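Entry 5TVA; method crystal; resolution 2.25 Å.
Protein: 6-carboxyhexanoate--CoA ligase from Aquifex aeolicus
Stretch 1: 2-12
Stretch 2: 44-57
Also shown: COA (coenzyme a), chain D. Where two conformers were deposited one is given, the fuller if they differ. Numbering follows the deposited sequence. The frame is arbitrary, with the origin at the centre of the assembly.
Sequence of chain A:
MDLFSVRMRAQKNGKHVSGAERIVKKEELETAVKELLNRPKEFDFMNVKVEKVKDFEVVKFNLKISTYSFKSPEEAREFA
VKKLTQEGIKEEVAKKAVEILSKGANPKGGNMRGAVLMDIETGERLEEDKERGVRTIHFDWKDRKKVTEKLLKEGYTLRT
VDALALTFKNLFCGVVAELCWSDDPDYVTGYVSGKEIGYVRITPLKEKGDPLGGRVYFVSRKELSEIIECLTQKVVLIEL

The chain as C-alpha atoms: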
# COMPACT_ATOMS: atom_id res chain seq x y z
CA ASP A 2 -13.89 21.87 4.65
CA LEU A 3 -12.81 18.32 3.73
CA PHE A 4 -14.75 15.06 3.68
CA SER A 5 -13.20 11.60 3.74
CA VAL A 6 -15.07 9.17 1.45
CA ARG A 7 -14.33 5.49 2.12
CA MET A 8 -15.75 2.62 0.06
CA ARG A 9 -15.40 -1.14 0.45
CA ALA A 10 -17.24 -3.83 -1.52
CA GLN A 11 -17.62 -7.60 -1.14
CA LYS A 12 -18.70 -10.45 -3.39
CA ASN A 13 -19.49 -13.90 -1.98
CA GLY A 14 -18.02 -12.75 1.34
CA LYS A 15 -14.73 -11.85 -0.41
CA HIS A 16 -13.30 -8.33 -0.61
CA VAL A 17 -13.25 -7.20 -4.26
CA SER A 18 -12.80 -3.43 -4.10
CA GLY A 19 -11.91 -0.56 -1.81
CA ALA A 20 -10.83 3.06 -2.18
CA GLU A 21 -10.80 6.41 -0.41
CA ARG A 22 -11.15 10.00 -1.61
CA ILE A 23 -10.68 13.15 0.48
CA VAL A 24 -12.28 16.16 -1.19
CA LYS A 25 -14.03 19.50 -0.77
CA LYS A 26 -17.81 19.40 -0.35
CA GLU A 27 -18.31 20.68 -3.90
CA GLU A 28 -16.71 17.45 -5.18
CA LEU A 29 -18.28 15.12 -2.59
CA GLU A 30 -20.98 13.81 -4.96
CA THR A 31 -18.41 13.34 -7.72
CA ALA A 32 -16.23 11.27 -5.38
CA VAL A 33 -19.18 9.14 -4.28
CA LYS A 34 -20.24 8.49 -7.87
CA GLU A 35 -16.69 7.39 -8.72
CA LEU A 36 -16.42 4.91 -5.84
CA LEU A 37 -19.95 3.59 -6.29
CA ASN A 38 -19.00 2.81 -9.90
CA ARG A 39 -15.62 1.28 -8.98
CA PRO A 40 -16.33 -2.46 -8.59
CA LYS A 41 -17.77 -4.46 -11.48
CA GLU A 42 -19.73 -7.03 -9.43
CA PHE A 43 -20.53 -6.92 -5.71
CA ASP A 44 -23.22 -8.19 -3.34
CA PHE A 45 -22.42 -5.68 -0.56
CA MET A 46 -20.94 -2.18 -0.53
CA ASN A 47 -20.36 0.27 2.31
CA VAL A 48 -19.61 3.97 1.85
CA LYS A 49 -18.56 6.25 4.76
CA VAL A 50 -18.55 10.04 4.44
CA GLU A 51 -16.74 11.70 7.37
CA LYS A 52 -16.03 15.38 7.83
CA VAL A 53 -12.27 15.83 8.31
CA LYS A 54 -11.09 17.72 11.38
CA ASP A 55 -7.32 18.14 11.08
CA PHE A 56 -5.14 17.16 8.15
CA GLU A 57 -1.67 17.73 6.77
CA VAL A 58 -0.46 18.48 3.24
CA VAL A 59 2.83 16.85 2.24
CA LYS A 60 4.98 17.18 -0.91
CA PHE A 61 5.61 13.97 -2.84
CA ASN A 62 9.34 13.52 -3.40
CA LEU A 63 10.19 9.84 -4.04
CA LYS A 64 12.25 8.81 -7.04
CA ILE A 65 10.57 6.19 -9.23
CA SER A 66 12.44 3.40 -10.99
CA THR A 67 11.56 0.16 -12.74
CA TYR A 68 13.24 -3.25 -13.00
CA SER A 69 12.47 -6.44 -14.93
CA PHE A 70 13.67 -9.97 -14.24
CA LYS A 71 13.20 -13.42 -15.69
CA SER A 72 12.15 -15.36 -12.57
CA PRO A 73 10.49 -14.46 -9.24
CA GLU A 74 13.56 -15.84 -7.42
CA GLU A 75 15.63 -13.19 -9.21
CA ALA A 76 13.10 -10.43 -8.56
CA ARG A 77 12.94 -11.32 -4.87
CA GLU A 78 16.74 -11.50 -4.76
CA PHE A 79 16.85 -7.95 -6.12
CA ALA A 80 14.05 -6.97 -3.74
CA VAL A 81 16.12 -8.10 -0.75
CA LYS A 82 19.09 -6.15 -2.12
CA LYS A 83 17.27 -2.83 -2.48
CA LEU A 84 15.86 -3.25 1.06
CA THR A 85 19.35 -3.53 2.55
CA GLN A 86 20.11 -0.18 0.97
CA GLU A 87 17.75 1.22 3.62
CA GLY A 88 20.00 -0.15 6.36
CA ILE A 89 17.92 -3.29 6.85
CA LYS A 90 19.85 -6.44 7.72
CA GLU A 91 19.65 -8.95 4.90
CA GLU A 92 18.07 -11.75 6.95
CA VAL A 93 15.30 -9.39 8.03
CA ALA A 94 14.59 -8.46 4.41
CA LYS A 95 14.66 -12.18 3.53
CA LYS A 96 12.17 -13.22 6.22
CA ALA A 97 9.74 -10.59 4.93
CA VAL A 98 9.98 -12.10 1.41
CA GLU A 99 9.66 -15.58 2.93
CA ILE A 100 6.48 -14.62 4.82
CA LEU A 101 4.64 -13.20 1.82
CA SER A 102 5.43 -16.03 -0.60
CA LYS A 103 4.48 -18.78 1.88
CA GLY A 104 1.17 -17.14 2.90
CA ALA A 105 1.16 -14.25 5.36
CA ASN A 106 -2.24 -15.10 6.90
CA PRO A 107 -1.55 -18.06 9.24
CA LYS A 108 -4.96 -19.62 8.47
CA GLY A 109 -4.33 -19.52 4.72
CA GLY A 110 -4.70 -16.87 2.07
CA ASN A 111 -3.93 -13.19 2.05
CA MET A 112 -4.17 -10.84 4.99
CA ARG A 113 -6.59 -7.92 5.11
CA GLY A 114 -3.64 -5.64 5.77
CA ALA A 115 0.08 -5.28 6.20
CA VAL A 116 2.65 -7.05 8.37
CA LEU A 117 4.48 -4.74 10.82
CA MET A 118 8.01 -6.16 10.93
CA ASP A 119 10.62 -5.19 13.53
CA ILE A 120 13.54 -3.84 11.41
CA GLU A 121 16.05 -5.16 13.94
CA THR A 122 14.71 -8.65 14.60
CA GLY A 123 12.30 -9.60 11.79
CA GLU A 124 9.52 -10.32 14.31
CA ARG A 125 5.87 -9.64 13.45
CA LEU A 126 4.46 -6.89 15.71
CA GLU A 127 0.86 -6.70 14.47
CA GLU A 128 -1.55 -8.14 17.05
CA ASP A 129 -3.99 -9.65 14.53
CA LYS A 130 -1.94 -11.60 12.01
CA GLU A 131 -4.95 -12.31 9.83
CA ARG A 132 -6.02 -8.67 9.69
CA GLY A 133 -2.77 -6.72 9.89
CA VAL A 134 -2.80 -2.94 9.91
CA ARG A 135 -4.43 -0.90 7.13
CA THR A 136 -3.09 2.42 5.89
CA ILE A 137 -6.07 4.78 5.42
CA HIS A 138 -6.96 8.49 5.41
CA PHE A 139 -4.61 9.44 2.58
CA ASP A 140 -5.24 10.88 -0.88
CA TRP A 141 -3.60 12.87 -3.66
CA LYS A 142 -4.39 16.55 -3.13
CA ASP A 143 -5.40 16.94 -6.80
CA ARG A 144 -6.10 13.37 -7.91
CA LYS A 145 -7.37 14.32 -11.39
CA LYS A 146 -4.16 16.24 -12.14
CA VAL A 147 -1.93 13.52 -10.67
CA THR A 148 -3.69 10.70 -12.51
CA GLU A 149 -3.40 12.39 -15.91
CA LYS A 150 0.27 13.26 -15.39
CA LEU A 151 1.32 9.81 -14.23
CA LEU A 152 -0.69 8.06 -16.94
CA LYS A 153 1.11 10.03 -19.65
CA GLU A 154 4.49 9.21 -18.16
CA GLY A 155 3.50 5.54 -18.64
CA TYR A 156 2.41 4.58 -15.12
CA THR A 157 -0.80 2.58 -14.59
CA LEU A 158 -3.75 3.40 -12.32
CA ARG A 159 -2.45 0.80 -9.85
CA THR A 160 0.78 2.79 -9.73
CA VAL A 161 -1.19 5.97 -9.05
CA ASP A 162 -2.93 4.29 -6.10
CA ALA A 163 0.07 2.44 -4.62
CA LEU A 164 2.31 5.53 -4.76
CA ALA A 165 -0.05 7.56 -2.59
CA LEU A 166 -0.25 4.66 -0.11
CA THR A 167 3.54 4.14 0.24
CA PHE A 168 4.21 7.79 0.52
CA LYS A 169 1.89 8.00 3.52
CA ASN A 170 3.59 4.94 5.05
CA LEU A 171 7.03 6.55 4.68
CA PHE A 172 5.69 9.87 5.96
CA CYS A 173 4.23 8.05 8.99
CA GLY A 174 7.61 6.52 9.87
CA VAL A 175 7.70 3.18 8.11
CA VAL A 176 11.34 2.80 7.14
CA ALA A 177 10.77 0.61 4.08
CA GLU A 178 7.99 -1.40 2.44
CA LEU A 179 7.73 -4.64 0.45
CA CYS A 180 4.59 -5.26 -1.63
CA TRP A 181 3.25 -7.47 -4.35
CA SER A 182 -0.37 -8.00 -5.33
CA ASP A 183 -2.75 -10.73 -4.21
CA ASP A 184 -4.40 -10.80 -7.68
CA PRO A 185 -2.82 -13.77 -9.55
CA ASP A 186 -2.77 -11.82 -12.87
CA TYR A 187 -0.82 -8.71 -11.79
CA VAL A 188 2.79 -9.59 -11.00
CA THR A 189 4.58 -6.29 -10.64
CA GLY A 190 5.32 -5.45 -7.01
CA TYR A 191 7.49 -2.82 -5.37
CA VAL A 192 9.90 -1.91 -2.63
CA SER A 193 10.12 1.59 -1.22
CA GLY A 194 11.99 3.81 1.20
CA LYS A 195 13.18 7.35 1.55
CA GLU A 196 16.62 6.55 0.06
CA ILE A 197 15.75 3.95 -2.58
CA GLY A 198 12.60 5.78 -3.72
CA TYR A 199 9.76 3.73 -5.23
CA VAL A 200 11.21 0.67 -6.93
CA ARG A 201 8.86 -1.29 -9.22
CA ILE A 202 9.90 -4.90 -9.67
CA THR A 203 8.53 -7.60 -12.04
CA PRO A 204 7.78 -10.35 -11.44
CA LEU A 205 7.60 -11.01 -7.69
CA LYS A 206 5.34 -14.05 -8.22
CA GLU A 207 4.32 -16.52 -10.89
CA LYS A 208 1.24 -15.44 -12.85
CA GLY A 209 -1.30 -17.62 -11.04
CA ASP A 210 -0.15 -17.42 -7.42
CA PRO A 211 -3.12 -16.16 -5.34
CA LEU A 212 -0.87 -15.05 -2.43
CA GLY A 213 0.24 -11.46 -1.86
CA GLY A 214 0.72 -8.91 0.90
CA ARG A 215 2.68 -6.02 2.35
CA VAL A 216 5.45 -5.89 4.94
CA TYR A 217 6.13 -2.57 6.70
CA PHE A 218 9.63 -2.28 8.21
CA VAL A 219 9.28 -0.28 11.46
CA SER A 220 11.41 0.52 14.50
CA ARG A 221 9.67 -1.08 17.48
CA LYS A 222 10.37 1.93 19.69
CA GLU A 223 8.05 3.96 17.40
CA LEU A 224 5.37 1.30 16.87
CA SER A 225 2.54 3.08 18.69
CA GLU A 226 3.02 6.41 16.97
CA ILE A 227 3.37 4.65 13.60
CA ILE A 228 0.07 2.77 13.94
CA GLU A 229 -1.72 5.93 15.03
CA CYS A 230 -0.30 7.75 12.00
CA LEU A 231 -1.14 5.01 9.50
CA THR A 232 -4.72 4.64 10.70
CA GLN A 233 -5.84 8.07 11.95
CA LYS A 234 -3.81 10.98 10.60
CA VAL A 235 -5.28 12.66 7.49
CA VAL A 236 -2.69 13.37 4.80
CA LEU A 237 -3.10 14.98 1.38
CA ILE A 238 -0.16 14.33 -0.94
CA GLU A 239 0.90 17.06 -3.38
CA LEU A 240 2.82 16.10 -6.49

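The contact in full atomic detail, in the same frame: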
# COMPACT_ATOMS: atom_id res chain seq x y z
N ASP A 2 -13.08 23.00 4.19
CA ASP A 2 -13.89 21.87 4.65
C ASP A 2 -13.65 20.62 3.80
O ASP A 2 -13.92 20.61 2.61
CB ASP A 2 -15.37 22.25 4.64
CG ASP A 2 -15.87 22.66 6.02
OD1 ASP A 2 -15.12 23.36 6.76
OD2 ASP A 2 -17.02 22.29 6.38
N LEU A 3 -13.12 19.56 4.42
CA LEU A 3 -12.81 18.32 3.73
C LEU A 3 -13.69 17.20 4.24
O LEU A 3 -14.07 17.17 5.42
CB LEU A 3 -11.34 17.93 3.92
CG LEU A 3 -10.25 18.71 3.20
CD1 LEU A 3 -8.90 18.11 3.61
CD2 LEU A 3 -10.43 18.71 1.67
N PHE A 4 -14.00 16.26 3.35
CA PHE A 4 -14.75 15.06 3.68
C PHE A 4 -13.96 13.85 3.21
O PHE A 4 -13.47 13.82 2.07
CB PHE A 4 -16.15 15.08 3.04
CG PHE A 4 -17.06 16.14 3.61
CD1 PHE A 4 -16.98 17.45 3.15
CD2 PHE A 4 -18.00 15.83 4.59
CE1 PHE A 4 -17.82 18.44 3.66
CE2 PHE A 4 -18.85 16.81 5.11
CZ PHE A 4 -18.76 18.12 4.64
N SER A 5 -13.81 12.87 4.08
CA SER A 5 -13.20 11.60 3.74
C SER A 5 -14.29 10.66 3.24
O SER A 5 -15.32 10.51 3.89
CB SER A 5 -12.49 11.02 4.96
OG SER A 5 -12.35 9.62 4.88
N VAL A 6 -14.08 10.05 2.07
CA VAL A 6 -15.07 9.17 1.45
C VAL A 6 -14.45 7.79 1.31
O VAL A 6 -13.56 7.60 0.47
CB VAL A 6 -15.54 9.68 0.09
CG1 VAL A 6 -16.62 8.76 -0.47
CG2 VAL A 6 -16.05 11.09 0.22
N ARG A 7 -14.91 6.83 2.11
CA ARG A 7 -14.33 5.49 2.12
C ARG A 7 -15.33 4.47 1.62
O ARG A 7 -16.45 4.40 2.14
CB ARG A 7 -13.87 5.08 3.52
CG ARG A 7 -12.61 5.77 4.02
CD ARG A 7 -12.30 5.37 5.48
NE ARG A 7 -13.11 6.15 6.42
CZ ARG A 7 -13.20 5.93 7.74
NH1 ARG A 7 -12.55 4.93 8.33
NH2 ARG A 7 -13.97 6.73 8.49
N MET A 8 -14.92 3.66 0.64
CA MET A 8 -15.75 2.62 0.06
C MET A 8 -15.06 1.28 0.18
O MET A 8 -13.86 1.17 -0.05
CB MET A 8 -16.04 2.94 -1.42
CG MET A 8 -16.91 1.90 -2.18
SD MET A 8 -16.07 0.40 -2.78
CE MET A 8 -14.92 1.10 -3.96
N ARG A 9 -15.82 0.25 0.55
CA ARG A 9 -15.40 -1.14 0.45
C ARG A 9 -16.55 -1.94 -0.13
O ARG A 9 -17.72 -1.59 0.07
CB ARG A 9 -15.01 -1.71 1.81
CG ARG A 9 -16.19 -1.84 2.76
CD ARG A 9 -15.73 -2.28 4.13
NE ARG A 9 -16.83 -2.78 4.94
CZ ARG A 9 -17.44 -2.06 5.88
NH1 ARG A 9 -17.03 -0.82 6.13
NH2 ARG A 9 -18.44 -2.57 6.58
N ALA A 10 -16.23 -3.01 -0.86
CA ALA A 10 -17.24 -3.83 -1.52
C ALA A 10 -16.83 -5.29 -1.47
O ALA A 10 -15.65 -5.62 -1.59
CB ALA A 10 -17.47 -3.41 -2.98
N GLN A 11 -17.81 -6.16 -1.25
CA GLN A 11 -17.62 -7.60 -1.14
C GLN A 11 -18.40 -8.32 -2.23
O GLN A 11 -19.37 -7.79 -2.79
CB GLN A 11 -18.08 -8.15 0.23
CG GLN A 11 -17.12 -7.85 1.36
CD GLN A 11 -17.58 -8.42 2.68
OE1 GLN A 11 -18.78 -8.62 2.91
NE2 GLN A 11 -16.62 -8.72 3.56
N LYS A 12 -17.97 -9.54 -2.52
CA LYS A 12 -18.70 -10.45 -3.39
C LYS A 12 -18.47 -11.85 -2.87
O LYS A 12 -17.32 -12.28 -2.73
CB LYS A 12 -18.26 -10.33 -4.85
CG LYS A 12 -19.40 -10.64 -5.79
CD LYS A 12 -18.97 -11.46 -7.00
CE LYS A 12 -20.18 -12.01 -7.78
NZ LYS A 12 -19.95 -13.40 -8.31
N ASP A 44 -21.98 -7.93 -4.06
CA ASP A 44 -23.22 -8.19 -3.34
C ASP A 44 -23.40 -7.28 -2.13
O ASP A 44 -24.49 -7.25 -1.54
CB ASP A 44 -23.27 -9.65 -2.88
CG ASP A 44 -22.88 -10.63 -3.97
OD1 ASP A 44 -23.69 -10.86 -4.88
OD2 ASP A 44 -21.77 -11.19 -3.89
N PHE A 45 -22.34 -6.58 -1.70
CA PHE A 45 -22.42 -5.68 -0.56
C PHE A 45 -21.42 -4.56 -0.77
O PHE A 45 -20.28 -4.81 -1.18
CB PHE A 45 -22.13 -6.38 0.78
CG PHE A 45 -22.06 -5.44 1.96
CD1 PHE A 45 -23.21 -4.98 2.57
CD2 PHE A 45 -20.83 -5.01 2.45
CE1 PHE A 45 -23.14 -4.11 3.68
CE2 PHE A 45 -20.75 -4.15 3.54
CZ PHE A 45 -21.90 -3.70 4.15
N MET A 46 -21.85 -3.32 -0.50
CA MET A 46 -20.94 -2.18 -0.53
C MET A 46 -21.26 -1.25 0.63
O MET A 46 -22.42 -0.99 0.95
CB MET A 46 -21.04 -1.40 -1.85
CG MET A 46 -20.17 -0.16 -1.86
SD MET A 46 -20.53 0.92 -3.26
CE MET A 46 -19.80 -0.09 -4.54
N ASN A 47 -20.21 -0.74 1.28
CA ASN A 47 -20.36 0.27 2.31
C ASN A 47 -19.61 1.52 1.88
O ASN A 47 -18.50 1.44 1.35
CB ASN A 47 -19.81 -0.20 3.66
CG ASN A 47 -20.36 0.61 4.82
OD1 ASN A 47 -21.48 0.38 5.26
ND2 ASN A 47 -19.57 1.57 5.33
N VAL A 48 -20.24 2.67 2.07
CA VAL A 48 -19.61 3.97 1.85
C VAL A 48 -19.73 4.80 3.13
O VAL A 48 -20.83 4.95 3.66
CB VAL A 48 -20.28 4.71 0.67
CG1 VAL A 48 -19.60 6.06 0.44
CG2 VAL A 48 -20.28 3.82 -0.62
N LYS A 49 -18.60 5.33 3.61
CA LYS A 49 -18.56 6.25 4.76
C LYS A 49 -18.12 7.64 4.32
O LYS A 49 -17.06 7.79 3.71
CB LYS A 49 -17.60 5.77 5.86
CG LYS A 49 -17.94 4.43 6.44
CD LYS A 49 -17.17 4.17 7.73
CE LYS A 49 -15.84 3.54 7.48
NZ LYS A 49 -15.56 2.43 8.44
N VAL A 50 -18.92 8.65 4.66
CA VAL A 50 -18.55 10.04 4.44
C VAL A 50 -18.36 10.71 5.80
O VAL A 50 -19.29 10.78 6.61
CB VAL A 50 -19.60 10.79 3.62
CG1 VAL A 50 -19.10 12.20 3.30
CG2 VAL A 50 -19.93 10.00 2.36
N GLU A 51 -17.15 11.21 6.05
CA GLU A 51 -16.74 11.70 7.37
C GLU A 51 -16.12 13.06 7.19
O GLU A 51 -15.15 13.21 6.45
CB GLU A 51 -15.75 10.72 8.00
CG GLU A 51 -15.40 10.93 9.43
CD GLU A 51 -14.51 9.80 9.94
OE1 GLU A 51 -13.35 9.71 9.47
OE2 GLU A 51 -14.99 8.99 10.77
N LYS A 52 -16.68 14.07 7.84
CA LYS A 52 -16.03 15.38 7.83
C LYS A 52 -14.66 15.29 8.48
O LYS A 52 -14.50 14.68 9.54
CB LYS A 52 -16.90 16.40 8.56
CG LYS A 52 -16.50 17.86 8.36
CD LYS A 52 -17.38 18.77 9.22
CE LYS A 52 -17.74 20.05 8.49
NZ LYS A 52 -18.74 20.86 9.24
N VAL A 53 -13.65 15.87 7.83
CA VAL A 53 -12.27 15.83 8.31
C VAL A 53 -12.06 16.97 9.31
O VAL A 53 -12.44 18.11 9.05
CB VAL A 53 -11.28 15.96 7.13
CG1 VAL A 53 -9.86 16.23 7.64
CG2 VAL A 53 -11.32 14.71 6.25
N LYS A 54 -11.42 16.67 10.43
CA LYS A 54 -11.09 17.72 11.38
C LYS A 54 -9.75 18.35 11.01
O LYS A 54 -9.70 19.39 10.35
CB LYS A 54 -11.04 17.16 12.80
CG LYS A 54 -12.31 16.43 13.23
CD LYS A 54 -13.10 17.23 14.27
CE LYS A 54 -14.31 16.45 14.78
NZ LYS A 54 -13.93 15.06 15.16
N ASP A 55 -8.67 17.70 11.40
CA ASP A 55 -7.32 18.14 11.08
C ASP A 55 -6.74 17.29 9.95
O ASP A 55 -7.08 16.12 9.79
CB ASP A 55 -6.41 18.03 12.31
CG ASP A 55 -7.03 18.65 13.52
OD1 ASP A 55 -6.95 19.89 13.64
OD2 ASP A 55 -7.63 17.90 14.33
N PHE A 56 -5.81 17.88 9.22
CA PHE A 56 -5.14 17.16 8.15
C PHE A 56 -3.83 17.86 7.84
O PHE A 56 -3.63 19.03 8.20
CB PHE A 56 -6.01 17.09 6.89
CG PHE A 56 -6.25 18.42 6.22
CD1 PHE A 56 -7.29 19.25 6.63
CD2 PHE A 56 -5.43 18.84 5.17
CE1 PHE A 56 -7.52 20.47 6.00
CE2 PHE A 56 -5.64 20.07 4.55
CZ PHE A 56 -6.69 20.88 4.96
N GLU A 57 -2.95 17.15 7.15
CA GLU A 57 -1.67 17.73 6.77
C GLU A 57 -1.44 17.51 5.28
O GLU A 57 -1.81 16.47 4.73
CB GLU A 57 -0.50 17.14 7.58
CG GLU A 57 0.74 18.05 7.55
CD GLU A 57 1.92 17.52 8.34
OE1 GLU A 57 3.06 17.91 8.01
OE2 GLU A 57 1.71 16.72 9.28
N1A COA D . -9.05 -5.69 2.42
C2A COA D . -9.81 -6.63 3.00
N3A COA D . -10.81 -6.32 3.81
C4A COA D . -11.07 -5.03 4.10
C5A COA D . -10.30 -4.02 3.53
C6A COA D . -9.26 -4.41 2.66
N6A COA D . -8.38 -3.34 2.02
N7A COA D . -10.76 -2.84 3.96
C8A COA D . -11.78 -3.07 4.77
N9A COA D . -12.00 -4.39 4.84
C1B COA D . -13.04 -4.91 5.77
C2B COA D . -13.35 -6.10 6.07
O2B COA D . -12.21 -7.00 6.29
C3B COA D . -13.87 -5.61 7.59
O3B COA D . -12.67 -5.24 8.32
P3B COA D . -11.93 -6.02 9.61
O7A COA D . -11.54 -4.95 10.58
O8A COA D . -12.81 -7.04 10.27
O9A COA D . -10.67 -6.72 9.16
C4B COA D . -14.64 -4.58 7.36
O4B COA D . -14.40 -4.18 5.86
C5B COA D . -14.38 -3.30 8.28
O5B COA D . -13.28 -2.58 7.84
P1A COA D . -13.12 -0.92 7.92
O1A COA D . -11.84 -0.58 8.68
O2A COA D . -14.31 -0.24 8.55
O3A COA D . -12.92 -0.37 6.38
P2A COA D . -13.26 1.16 5.78
O4A COA D . -14.77 1.19 5.49
O5A COA D . -12.99 2.25 6.83
O6A COA D . -12.36 1.37 4.37
CBP COA D . -10.35 1.12 2.76
CCP COA D . -10.95 0.97 4.25
CDP COA D . -10.94 0.01 1.85
CEP COA D . -10.87 2.43 2.13
CAP COA D . -8.73 1.06 2.78
OAP COA D . -8.23 -0.19 2.48
C9P COA D . -8.00 2.03 1.81
O9P COA D . -7.65 3.14 2.15
N8P COA D . -7.70 1.62 0.44
C7P COA D . -7.02 2.54 -0.53
C6P COA D . -5.67 2.02 -0.99
C5P COA D . -5.71 0.65 -1.77
O5P COA D . -6.31 -0.27 -1.37
N4P COA D . -4.94 0.55 -3.04
C3P COA D . -4.98 -0.75 -3.83
C2P COA D . -3.84 -0.72 -4.85
S1P COA D . -2.34 -0.37 -3.88
O HOH W 1 -14.74 8.07 5.62
O HOH W 2 -16.87 2.01 4.11

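One face of this pair of strands is largely apolar and carries Phe 4, Val 6, Met 8, Ala 10, Met 46, Val 48 and Val 50. Met 8 packs its CG against CG of Met 46 at 3.9 Å. Val 6 CG1 lies 4.1 Å from Val 48 CG1. These contacts run diagonally, each reaching a residue two positions from the direct partner. Directly paired residues also touch: Ala 10 CB is 4.2 Å from Met 46 CB. Towards one end, Phe 4 CD2 lies 4.0 Å from Val 50 CG1, and Lys 52 lays its CG over one face of the Phe 4 ring. A second apolar cluster forms around Leu 3. Leu 3 CB is 3.8 Å from Val 53 CB. Leu 3 CD1 sits 3.5 Å from the centroid of the Phe 56 ring, almost on the ring normal, a CH-pi contact.

The two stretches lie side by side as antiparallel strands, with 161° between their directions. Backbone hydrogen bonds join the two strands. Narrow and wide pairs alternate along the strands. Arg 7 and Lys 49 form a reciprocal pair: Arg 7 N donates to Lys 49 O at 2.8 Å, and Lys 49 N to Arg 7 O at 2.8 Å. Ser 5 with Glu 51 and Arg 9 with Asn 47 repeat the pattern. At the other pairs, CA hydrogens face carbonyls, as where Met 8 CA lies 3.3 Å from Asn 47 O. Near the end of the ladder, Gln 11 O accepts from Asp 44 N at 2.9 Å and weakly from Phe 45 N at 3.4 Å.

The face bearing Ser 5, Arg 7, Arg 9, Asn 47, Lys 49 and Glu 51 is mostly polar, though Phe 45 also lies on it. Arg 7 NH2 makes a salt bridge to Glu 51 OE1 at 3.2 Å. Lys 49 CE covers one face of the Arg 7 guanidinium. Like charges also lie close here, with Arg 7 NH1 3.9 Å from Lys 49 NZ. Coenzyme A places phosphate oxygens beside them. Lys 49 NZ donates to COA O2A at 3.0 Å, and Arg 9 NH1 to COA O4A at 3.1 Å. The Arg 9 guanidinium lies between Asn 47 CB and COA C4B, which cover opposite faces. Water 1 links Ser 5 OG, Arg 7 NE and Lys 49 O. Water 2 accepts from Asn 47 ND2 at 3.0 Å. At the outer edge, Asp 2 OD2 and Lys 52 NZ form a long salt bridge of 3.6 Å.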